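Local coordinates for Serine/threonine-protein acetyltransferase HopZ1a (Pseudomonas syringae pv. syringae, PDB 5KLP) that acetylates serine and threonine residues of target proteins using acetyl-CoA, with inositol hexakisphosphate as cofactor, and so impairs the host's microtubule network and immunity, at residues G217-T221 with A247-F251; A127-L131 with F207-H211; A136-I141 with V170-A176. The protein carries 10 engineered substitutions. One frame throughout, in Å; residues are numbered along the deposited sequence.

All three contacts are built on one mixed sheet, and they differ in what meets it. Contact 3 lies within the sheet, joining two neighbouring parallel strands by backbone bonds and aliphatic side chains, buried except where its Ala136 end reaches the surface. Contact 2, also buried, lays helix 204-215 on the sheet through charges and a histidine; its strand 125-130 is the neighbour of 138-143, and His211 ND1 bonds Thr138 OG1 of contact 3. Contact 1, only partly buried, brings the loop after that helix against strand 248-251 at one edge of the sheet, mostly by apolar touching. Leu219 packs on Ile210, and His248 N reaches Val175 O, tying contact 1 to both others.

Contact 1 (G217-T221 with A247-F251); sequences GTLST and AHAAF
Leu219 and His248 lie alongside each other with their side chains sliding past in opposite directions, and these two residues contribute the largest areas to the contact. Here a post-helix loop, 217-221, entered through a Schellman C-cap, packs along strand 248-251 at the edge of the mixed sheet. Loop and strand run nearly the same way, their end-to-end directions 15° apart. A chi1 of 175° swings the leucine's CG away from N and carries its CD2 methyl along the strand, where it rests 3.7 Å from Ala250 CB and 3.8 Å from His248 CB. Closer to the backbone, Leu219 CB lies 3.9 Å from His248 CB. The small methyl of Ala250 suits this place, since it leaves room for the branched end of the leucine.

His248 turns the other way, its CG anti to the carbonyl carbon (chi1 -50°), which sends the imidazole back beneath the start of the loop. Over one ring face lie the carbonyl carbon of Thr218 and, offset toward the rim, Leu219 N. At the ring edge, near its plane, Gly217 O comes to 3.1 Å from His248 CE1; the same oxygen is 3.3 Å from His248 NE2, at an angle too poor for a hydrogen bond. Gly217 is the C-prime residue of the Schellman motif, its N bonded to Leu214 O, and its positive phi favours glycine.

Between the segments the touch is van der Waals. Directed bonds come from Glu222, immediately after the loop, whose carboxylate takes His248 ND1 and Ala249 N, and from Ser173 O, which takes His248 NE2. These bonds fix the imidazole's rotation; with a carboxylate at one nitrogen and a carbonyl at the other, the ring may well tend to be protonated.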
ATOM      1  N   GLY A 217       2.072 -14.710  18.099  1.00 20.28           N
ATOM      2  CA  GLY A 217       1.474 -15.568  17.099  1.00 27.35           C
ATOM      3  C   GLY A 217       0.003 -15.306  16.867  1.00 25.98           C
ATOM      4  O   GLY A 217      -0.727 -16.211  16.472  1.00 28.94           O
ATOM      5  N   THR A 218      -0.444 -14.078  17.113  1.00 20.50           N
ATOM      6  CA  THR A 218      -1.861 -13.789  16.954  1.00 26.85           C
ATOM      7  C   THR A 218      -2.122 -12.474  16.211  1.00 26.89           C
ATOM      8  O   THR A 218      -1.342 -11.528  16.290  1.00 27.76           O
ATOM      9  CB  THR A 218      -2.573 -13.772  18.331  1.00 30.61           C
ATOM     10  OG1 THR A 218      -3.989 -13.654  18.145  1.00 33.26           O
ATOM     11  CG2 THR A 218      -2.072 -12.621  19.193  1.00 24.77           C
ATOM     12  N   LEU A 219      -3.233 -12.449  15.484  1.00 27.17           N
ATOM     13  CA  LEU A 219      -3.710 -11.265  14.764  1.00 24.70           C
ATOM     14  C   LEU A 219      -5.162 -10.969  15.137  1.00 29.81           C
ATOM     15  O   LEU A 219      -6.045 -11.822  14.976  1.00 25.17           O
ATOM     16  CB  LEU A 219      -3.587 -11.463  13.252  1.00 21.86           C
ATOM     17  CG  LEU A 219      -4.158 -10.325  12.385  1.00 22.88           C
ATOM     18  CD1 LEU A 219      -3.366  -9.029  12.572  1.00 19.64           C
ATOM     19  CD2 LEU A 219      -4.237 -10.717  10.903  1.00 15.85           C
ATOM     20  N   SER A 220      -5.413  -9.770  15.643  1.00 24.18           N
ATOM     21  CA  SER A 220      -6.754  -9.431  16.093  1.00 28.31           C
ATOM     22  C   SER A 220      -7.761  -9.522  14.937  1.00 25.07           C
ATOM     23  O   SER A 220      -7.432  -9.215  13.783  1.00 27.33           O
ATOM     24  CB  SER A 220      -6.771  -8.038  16.730  1.00 30.39           C
ATOM     25  OG  SER A 220      -8.094  -7.631  17.027  1.00 38.59           O
ATOM     26  N   THR A 221      -8.958 -10.006  15.275  1.00 22.46           N
ATOM     27  CA  THR A 221     -10.121 -10.161  14.384  1.00 28.64           C
ATOM     28  C   THR A 221      -9.976 -11.289  13.363  1.00 25.52           C
ATOM     29  O   THR A 221     -10.913 -11.560  12.608  1.00 22.07           O
ATOM     30  CB  THR A 221     -10.455  -8.861  13.587  1.00 32.85           C
ATOM     31  OG1 THR A 221      -9.529  -8.703  12.502  1.00 31.66           O
ATOM     32  CG2 THR A 221     -10.437  -7.620  14.485  1.00 32.87           C
ATOM     33  N   ALA A 247       0.915 -18.331   8.680  1.00 21.08           N
ATOM     34  CA  ALA A 247       0.759 -16.931   8.304  1.00 27.01           C
ATOM     35  C   ALA A 247      -0.668 -16.462   8.545  1.00 21.57           C
ATOM     36  O   ALA A 247      -1.617 -17.210   8.345  1.00 22.72           O
ATOM     37  CB  ALA A 247       1.158 -16.712   6.843  1.00 27.34           C
ATOM     38  N   HIS A 248      -0.809 -15.228   9.016  1.00 18.49           N
ATOM     39  CA  HIS A 248      -2.123 -14.663   9.267  1.00 21.01           C
ATOM     40  C   HIS A 248      -2.608 -13.820   8.097  1.00 21.95           C
ATOM     41  O   HIS A 248      -1.819 -13.333   7.272  1.00 16.61           O
ATOM     42  CB  HIS A 248      -2.113 -13.812  10.541  1.00 21.69           C
ATOM     43  CG  HIS A 248      -1.516 -14.506  11.718  1.00 22.99           C
ATOM     44  ND1 HIS A 248      -2.239 -15.351  12.529  1.00 24.42           N
ATOM     45  CD2 HIS A 248      -0.256 -14.492  12.216  1.00 24.04           C
ATOM     46  CE1 HIS A 248      -1.455 -15.821  13.482  1.00 26.61           C
ATOM     47  NE2 HIS A 248      -0.247 -15.312  13.316  1.00 27.83           N
ATOM     48  N   ALA A 249      -3.918 -13.630   8.051  1.00 21.15           N
ATOM     49  CA  ALA A 249      -4.512 -12.757   7.060  1.00 20.41           C
ATOM     50  C   ALA A 249      -5.801 -12.142   7.588  1.00 17.28           C
ATOM     51  O   ALA A 249      -6.537 -12.764   8.356  1.00 19.86           O
ATOM     52  CB  ALA A 249      -4.768 -13.533   5.768  1.00 21.74           C
ATOM     53  N   ALA A 250      -6.080 -10.921   7.154  1.00 17.92           N
ATOM     54  CA  ALA A 250      -7.315 -10.248   7.524  1.00 22.89           C
ATOM     55  C   ALA A 250      -7.662  -9.205   6.487  1.00 20.39           C
ATOM     56  O   ALA A 250      -6.829  -8.819   5.655  1.00 20.66           O
ATOM     57  CB  ALA A 250      -7.197  -9.605   8.901  1.00 19.86           C
ATOM     58  N   PHE A 251      -8.910  -8.763   6.530  1.00 16.98           N
ATOM     59  CA  PHE A 251      -9.371  -7.713   5.646  1.00 17.07           C
ATOM     60  C   PHE A 251      -9.009  -6.364   6.234  1.00 21.77           C
ATOM     61  O   PHE A 251      -9.130  -6.160   7.450  1.00 17.42           O
ATOM     62  CB  PHE A 251     -10.875  -7.830   5.417  1.00 18.53           C
ATOM     63  CG  PHE A 251     -11.425  -6.754   4.543  1.00 23.08           C
ATOM     64  CD1 PHE A 251     -11.055  -6.679   3.215  1.00 21.74           C
ATOM     65  CD2 PHE A 251     -12.323  -5.827   5.044  1.00 25.42           C
ATOM     66  CE1 PHE A 251     -11.568  -5.691   2.401  1.00 19.04           C
ATOM     67  CE2 PHE A 251     -12.842  -4.832   4.231  1.00 22.95           C
ATOM     68  CZ  PHE A 251     -12.458  -4.764   2.912  1.00 19.88           C
TER

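Contact 2 (A127-L131 with F207-H211); sequences ADVRL and FDDIH
Asp128 and His211 meet because a chi1 of -176° turns the aspartate's CG away from its own N and out toward the helix. His211 NE2 then gives its N-H, 2.7 Å, to the anti lone pair of Asp128 OD1, which lies close to the ring plane. Arg130, bent at chi2, folds over the imidazole: its CG sits 3.4 Å from the His211 ring centroid in a CH-pi contact over the face, and the guanidinium follows across the ring, the two planes 33° apart.

That fold brings the guanidinium side-on to Asp208, a single oxygen taking both bonds: OD1 is 2.7 Å from Arg130 NH2 and 2.9 Å from Arg130 NE. The carboxylate stands nearly perpendicular to the guanidinium. Arg130 NH1 bonds Val129 O and more weakly Asp128 OD1, closing a salt-bridge network. The Phe207 ring lies obliquely against the Asp128 carboxylate, Phe207 CD2 3.4 Å from Asp128 CG.

The axes of helix 207-211 and strand 127-130 cross at -66°. On the adjacent strands, Thr138 bonds His211 ND1 and Arg107 takes Asp128 OD2, so that Arg130 and Arg107 together probably offset the charges of Asp128 and Asp208. Ala200 of helix 189-202, an inositol hexakisphosphate-binding residue, packs against Asp128 and Phe207.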
ATOM      1  N   ALA A 127       5.605  -3.778   3.194  1.00 19.43           N
ATOM      2  CA  ALA A 127       5.779  -4.514   4.443  1.00 22.91           C
ATOM      3  C   ALA A 127       6.242  -3.583   5.547  1.00 21.20           C
ATOM      4  O   ALA A 127       7.202  -2.826   5.375  1.00 22.09           O
ATOM      5  CB  ALA A 127       6.764  -5.670   4.275  1.00 19.10           C
ATOM      6  N   ASP A 128       5.532  -3.648   6.669  1.00 16.42           N
ATOM      7  CA  ASP A 128       5.854  -2.901   7.877  1.00 17.10           C
ATOM      8  C   ASP A 128       6.486  -3.865   8.892  1.00 20.47           C
ATOM      9  O   ASP A 128       5.877  -4.863   9.261  1.00 22.07           O
ATOM     10  CB  ASP A 128       4.584  -2.252   8.440  1.00 18.01           C
ATOM     11  CG  ASP A 128       4.857  -1.379   9.657  1.00 21.45           C
ATOM     12  OD1 ASP A 128       4.965  -1.912  10.778  1.00 27.47           O
ATOM     13  OD2 ASP A 128       4.960  -0.150   9.493  1.00 23.98           O
ATOM     14  N   VAL A 129       7.710  -3.574   9.325  1.00 19.45           N
ATOM     15  CA  VAL A 129       8.514  -4.552  10.046  1.00 23.55           C
ATOM     16  C   VAL A 129       8.918  -4.062  11.434  1.00 22.11           C
ATOM     17  O   VAL A 129       9.165  -2.877  11.622  1.00 22.74           O
ATOM     18  CB  VAL A 129       9.804  -4.905   9.234  1.00 21.26           C
ATOM     19  CG1 VAL A 129      10.719  -5.875  10.007  1.00 19.55           C
ATOM     20  CG2 VAL A 129       9.441  -5.471   7.862  1.00 20.64           C
ATOM     21  N   ARG A 130       8.956  -4.977  12.401  1.00 20.78           N
ATOM     22  CA  ARG A 130       9.621  -4.736  13.677  1.00 23.73           C
ATOM     23  C   ARG A 130      10.652  -5.815  13.974  1.00 27.96           C
ATOM     24  O   ARG A 130      10.361  -7.010  13.858  1.00 26.36           O
ATOM     25  CB  ARG A 130       8.634  -4.675  14.845  1.00 26.07           C
ATOM     26  CG  ARG A 130       7.619  -3.578  14.754  1.00 27.33           C
ATOM     27  CD  ARG A 130       8.213  -2.176  14.892  1.00 28.63           C
ATOM     28  NE  ARG A 130       7.121  -1.209  14.883  1.00 25.92           N
ATOM     29  CZ  ARG A 130       6.488  -0.809  13.783  1.00 23.72           C
ATOM     30  NH1 ARG A 130       6.860  -1.264  12.588  1.00 23.25           N
ATOM     31  NH2 ARG A 130       5.485   0.052  13.877  1.00 22.23           N
ATOM     32  N   LEU A 131      11.860  -5.388  14.328  1.00 28.78           N
ATOM     33  CA  LEU A 131      12.872  -6.297  14.857  1.00 35.57           C
ATOM     34  C   LEU A 131      12.673  -6.388  16.352  1.00 38.74           C
ATOM     35  O   LEU A 131      12.211  -5.430  16.969  1.00 46.01           O
ATOM     36  CB  LEU A 131      14.285  -5.815  14.528  1.00 40.04           C
ATOM     37  CG  LEU A 131      14.561  -5.640  13.035  1.00 42.61           C
ATOM     38  CD1 LEU A 131      15.966  -5.086  12.805  1.00 49.83           C
ATOM     39  CD2 LEU A 131      14.335  -6.928  12.254  1.00 38.74           C
ATOM     40  N   PHE A 207       0.092   0.145  14.525  1.00 20.81           N
ATOM     41  CA  PHE A 207       0.867  -0.940  13.942  1.00 19.64           C
ATOM     42  C   PHE A 207       1.691  -1.635  15.027  1.00 19.44           C
ATOM     43  O   PHE A 207       1.806  -2.863  15.022  1.00 20.92           O
ATOM     44  CB  PHE A 207       1.762  -0.432  12.800  1.00 20.20           C
ATOM     45  CG  PHE A 207       1.101  -0.487  11.441  1.00 20.78           C
ATOM     46  CD1 PHE A 207       0.072   0.377  11.115  1.00 23.68           C
ATOM     47  CD2 PHE A 207       1.516  -1.407  10.486  1.00 17.19           C
ATOM     48  CE1 PHE A 207      -0.548   0.311   9.864  1.00 18.02           C
ATOM     49  CE2 PHE A 207       0.913  -1.464   9.230  1.00 18.58           C
ATOM     50  CZ  PHE A 207      -0.120  -0.608   8.926  1.00 16.54           C
ATOM     51  N   ASP A 208       2.232  -0.851  15.963  1.00 20.19           N
ATOM     52  CA  ASP A 208       2.985  -1.393  17.097  1.00 25.50           C
ATOM     53  C   ASP A 208       2.174  -2.439  17.839  1.00 30.68           C
ATOM     54  O   ASP A 208       2.694  -3.476  18.246  1.00 26.62           O
ATOM     55  CB  ASP A 208       3.382  -0.293  18.081  1.00 25.62           C
ATOM     56  CG  ASP A 208       4.542   0.549  17.582  1.00 33.80           C
ATOM     57  OD1 ASP A 208       5.184   0.165  16.587  1.00 30.79           O
ATOM     58  OD2 ASP A 208       4.806   1.603  18.192  1.00 40.18           O
ATOM     59  N   ASP A 209       0.893  -2.150  18.020  1.00 27.66           N
ATOM     60  CA  ASP A 209       0.019  -3.056  18.742  1.00 29.91           C
ATOM     61  C   ASP A 209      -0.191  -4.348  17.951  1.00 21.74           C
ATOM     62  O   ASP A 209      -0.223  -5.434  18.529  1.00 21.84           O
ATOM     63  CB  ASP A 209      -1.316  -2.393  19.041  1.00 32.42           C
ATOM     64  CG  ASP A 209      -2.070  -3.104  20.139  1.00 39.17           C
ATOM     65  OD1 ASP A 209      -1.475  -3.300  21.225  1.00 37.90           O
ATOM     66  OD2 ASP A 209      -3.238  -3.479  19.911  1.00 36.97           O
ATOM     67  N   ILE A 210      -0.322  -4.238  16.631  1.00 21.02           N
ATOM     68  CA  ILE A 210      -0.480  -5.431  15.813  1.00 20.06           C
ATOM     69  C   ILE A 210       0.794  -6.267  15.869  1.00 20.86           C
ATOM     70  O   ILE A 210       0.736  -7.489  15.998  1.00 22.25           O
ATOM     71  CB  ILE A 210      -0.820  -5.084  14.370  1.00 22.00           C
ATOM     72  CG1 ILE A 210      -2.147  -4.326  14.311  1.00 26.64           C
ATOM     73  CG2 ILE A 210      -0.908  -6.347  13.512  1.00 18.52           C
ATOM     74  CD1 ILE A 210      -2.498  -3.904  12.909  1.00 29.80           C
ATOM     75  N   HIS A 211       1.945  -5.600  15.821  1.00 18.78           N
ATOM     76  CA  HIS A 211       3.221  -6.296  15.950  1.00 23.37           C
ATOM     77  C   HIS A 211       3.346  -7.016  17.306  1.00 22.10           C
ATOM     78  O   HIS A 211       3.799  -8.164  17.368  1.00 24.07           O
ATOM     79  CB  HIS A 211       4.381  -5.313  15.748  1.00 23.92           C
ATOM     80  CG  HIS A 211       4.665  -5.007  14.306  1.00 24.95           C
ATOM     81  ND1 HIS A 211       5.299  -5.901  13.470  1.00 19.45           N
ATOM     82  CD2 HIS A 211       4.408  -3.908  13.558  1.00 22.19           C
ATOM     83  CE1 HIS A 211       5.412  -5.371  12.263  1.00 22.21           C
ATOM     84  NE2 HIS A 211       4.882  -4.159  12.289  1.00 19.92           N
TER

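Contact 3 (A136-I141 with V170-A176); sequences APTIII and VPLSQVA
Ile139 and Val175 pair in register in two parallel strands of a beta-alpha-beta unit, in which helix 153-167 makes the crossover between strands 138-143 and 175-179. The tight part is the parallel backbone hydrogen bonding. Ile139 uses both of its polar backbone atoms: its N bonds Gln174 O at 3.1 Å and its O accepts Ala176 N at 2.9 Å. Beta-branched residues suit such extended chain. On the face that bears Ile139 and Val175, under helix 153-167, Ile139 CB lies 4.4 Å from Val175 CG2, and Leu165 and Leu162 of that helix cover these two residues. Ile140 and Ala176 point to the other face, where Ile140 meets Ile210 and His211 of helix 204-215.

Toward Ala136 the pairing gives way to looser, more exposed packing. Pro137 lacks an N-H for a further sheet bond, and Gln174, extended beyond CG, reaches along the loop to lie beside Ala136 and Pro137. Its side chain crosses that of Thr138 at about a right angle, with Gln174 CB 4.0 Å from Thr138 CG2.

At the buried end, leading toward the active-site Glu143, Ile141 N meets Ala176 O at 2.7 Å with a nearly straight N-H...O angle of 172°.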
ATOM      1  N   ALA A 136      13.766 -12.697  15.980  1.00 54.79           N
ATOM      2  CA  ALA A 136      12.390 -13.079  15.653  1.00 47.48           C
ATOM      3  C   ALA A 136      11.512 -11.873  15.292  1.00 37.29           C
ATOM      4  O   ALA A 136      10.698 -11.432  16.104  1.00 35.10           O
ATOM      5  CB  ALA A 136      11.785 -13.826  16.811  1.00 47.36           C
ATOM      6  N   PRO A 137      11.665 -11.339  14.070  1.00 34.60           N
ATOM      7  CA  PRO A 137      10.894 -10.151  13.675  1.00 31.52           C
ATOM      8  C   PRO A 137       9.412 -10.435  13.485  1.00 25.42           C
ATOM      9  O   PRO A 137       9.017 -11.592  13.342  1.00 30.62           O
ATOM     10  CB  PRO A 137      11.527  -9.747  12.335  1.00 36.21           C
ATOM     11  CG  PRO A 137      12.806 -10.519  12.257  1.00 38.78           C
ATOM     12  CD  PRO A 137      12.546 -11.791  12.987  1.00 38.06           C
ATOM     13  N   THR A 138       8.601  -9.385  13.488  1.00 20.89           N
ATOM     14  CA  THR A 138       7.197  -9.496  13.122  1.00 20.52           C
ATOM     15  C   THR A 138       7.005  -8.658  11.873  1.00 21.26           C
ATOM     16  O   THR A 138       7.693  -7.653  11.691  1.00 22.50           O
ATOM     17  CB  THR A 138       6.247  -9.036  14.236  1.00 18.96           C
ATOM     18  OG1 THR A 138       6.575  -7.695  14.613  1.00 23.68           O
ATOM     19  CG2 THR A 138       6.361  -9.954  15.466  1.00 23.12           C
ATOM     20  N   ILE A 139       6.112  -9.104  10.994  1.00 18.22           N
ATOM     21  CA  ILE A 139       5.986  -8.519   9.664  1.00 19.29           C
ATOM     22  C   ILE A 139       4.522  -8.424   9.267  1.00 17.75           C
ATOM     23  O   ILE A 139       3.791  -9.403   9.305  1.00 16.82           O
ATOM     24  CB  ILE A 139       6.758  -9.333   8.592  1.00 21.60           C
ATOM     25  CG1 ILE A 139       8.251  -9.409   8.935  1.00 23.88           C
ATOM     26  CG2 ILE A 139       6.578  -8.714   7.204  1.00 26.01           C
ATOM     27  CD1 ILE A 139       9.041 -10.386   8.081  1.00 21.66           C
ATOM     28  N   ILE A 140       4.107  -7.221   8.915  1.00 19.23           N
ATOM     29  CA  ILE A 140       2.769  -6.967   8.402  1.00 14.10           C
ATOM     30  C   ILE A 140       2.881  -6.598   6.935  1.00 20.94           C
ATOM     31  O   ILE A 140       3.443  -5.570   6.605  1.00 21.13           O
ATOM     32  CB  ILE A 140       2.098  -5.821   9.142  1.00 14.12           C
ATOM     33  CG1 ILE A 140       1.968  -6.146  10.629  1.00 17.14           C
ATOM     34  CG2 ILE A 140       0.734  -5.489   8.518  1.00 16.47           C
ATOM     35  CD1 ILE A 140       1.599  -4.939  11.442  1.00 24.05           C
ATOM     36  N   ILE A 141       2.357  -7.432   6.057  1.00 16.22           N
ATOM     37  CA  ILE A 141       2.354  -7.106   4.637  1.00 15.03           C
ATOM     38  C   ILE A 141       0.992  -6.578   4.250  1.00 19.50           C
ATOM     39  O   ILE A 141      -0.015  -7.271   4.411  1.00 22.49           O
ATOM     40  CB  ILE A 141       2.698  -8.324   3.785  1.00 17.90           C
ATOM     41  CG1 ILE A 141       4.112  -8.816   4.103  1.00 22.21           C
ATOM     42  CG2 ILE A 141       2.555  -7.998   2.284  1.00 22.05           C
ATOM     43  CD1 ILE A 141       4.397 -10.194   3.561  1.00 23.23           C
ATOM     44  N   VAL A 170      12.231 -17.077   9.848  1.00 31.79           N
ATOM     45  CA  VAL A 170      11.112 -16.302  10.385  1.00 31.78           C
ATOM     46  C   VAL A 170       9.895 -17.190  10.569  1.00 29.30           C
ATOM     47  O   VAL A 170       9.392 -17.744   9.594  1.00 29.27           O
ATOM     48  CB  VAL A 170      10.728 -15.127   9.463  1.00 35.69           C
ATOM     49  CG1 VAL A 170       9.542 -14.358  10.041  1.00 31.06           C
ATOM     50  CG2 VAL A 170      11.927 -14.210   9.225  1.00 32.83           C
ATOM     51  N   PRO A 171       9.422 -17.348  11.822  1.00 27.34           N
ATOM     52  CA  PRO A 171       8.189 -18.124  12.016  1.00 31.96           C
ATOM     53  C   PRO A 171       7.006 -17.411  11.365  1.00 27.46           C
ATOM     54  O   PRO A 171       6.783 -16.225  11.618  1.00 24.74           O
ATOM     55  CB  PRO A 171       8.032 -18.189  13.541  1.00 34.29           C
ATOM     56  CG  PRO A 171       8.824 -17.038  14.064  1.00 37.28           C
ATOM     57  CD  PRO A 171       9.949 -16.805  13.088  1.00 32.76           C
ATOM     58  N   LEU A 172       6.270 -18.121  10.519  1.00 26.04           N
ATOM     59  CA  LEU A 172       5.179 -17.495   9.777  1.00 25.77           C
ATOM     60  C   LEU A 172       4.043 -17.096  10.710  1.00 24.06           C
ATOM     61  O   LEU A 172       3.153 -16.343  10.321  1.00 22.33           O
ATOM     62  CB  LEU A 172       4.650 -18.425   8.677  1.00 27.88           C
ATOM     63  CG  LEU A 172       5.614 -18.741   7.528  1.00 30.07           C
ATOM     64  CD1 LEU A 172       4.853 -19.343   6.341  1.00 25.63           C
ATOM     65  CD2 LEU A 172       6.417 -17.511   7.107  1.00 29.14           C
ATOM     66  N   SER A 173       4.058 -17.609  11.939  1.00 21.51           N
ATOM     67  CA  SER A 173       3.037 -17.213  12.904  1.00 26.16           C
ATOM     68  C   SER A 173       3.253 -15.767  13.343  1.00 24.08           C
ATOM     69  O   SER A 173       2.419 -15.190  14.035  1.00 25.88           O
ATOM     70  CB  SER A 173       3.044 -18.144  14.118  1.00 30.26           C
ATOM     71  OG  SER A 173       4.279 -18.057  14.799  1.00 28.25           O
ATOM     72  N   GLN A 174       4.383 -15.185  12.943  1.00 21.41           N
ATOM     73  CA  GLN A 174       4.657 -13.789  13.248  1.00 25.83           C
ATOM     74  C   GLN A 174       4.487 -12.924  12.002  1.00 25.37           C
ATOM     75  O   GLN A 174       4.905 -11.763  11.974  1.00 19.67           O
ATOM     76  CB  GLN A 174       6.063 -13.644  13.851  1.00 25.80           C
ATOM     77  CG  GLN A 174       6.232 -14.515  15.107  1.00 27.30           C
ATOM     78  CD  GLN A 174       7.482 -14.202  15.921  1.00 29.35           C
ATOM     79  OE1 GLN A 174       8.260 -13.305  15.587  1.00 34.59           O
ATOM     80  NE2 GLN A 174       7.671 -14.942  16.999  1.00 29.06           N
ATOM     81  N   VAL A 175       3.859 -13.494  10.977  1.00 21.06           N
ATOM     82  CA  VAL A 175       3.639 -12.772   9.722  1.00 21.59           C
ATOM     83  C   VAL A 175       2.154 -12.665   9.402  1.00 20.43           C
ATOM     84  O   VAL A 175       1.414 -13.645   9.542  1.00 19.32           O
ATOM     85  CB  VAL A 175       4.371 -13.467   8.547  1.00 18.94           C
ATOM     86  CG1 VAL A 175       4.190 -12.688   7.247  1.00 20.40           C
ATOM     87  CG2 VAL A 175       5.852 -13.607   8.872  1.00 17.58           C
ATOM     88  N   ALA A 176       1.730 -11.475   8.967  1.00 16.48           N
ATOM     89  CA  ALA A 176       0.356 -11.243   8.544  1.00 18.69           C
ATOM     90  C   ALA A 176       0.291 -10.599   7.165  1.00 24.23           C
ATOM     91  O   ALA A 176       1.074  -9.702   6.835  1.00 19.06           O
ATOM     92  CB  ALA A 176      -0.378 -10.353   9.561  1.00 15.67           C
TER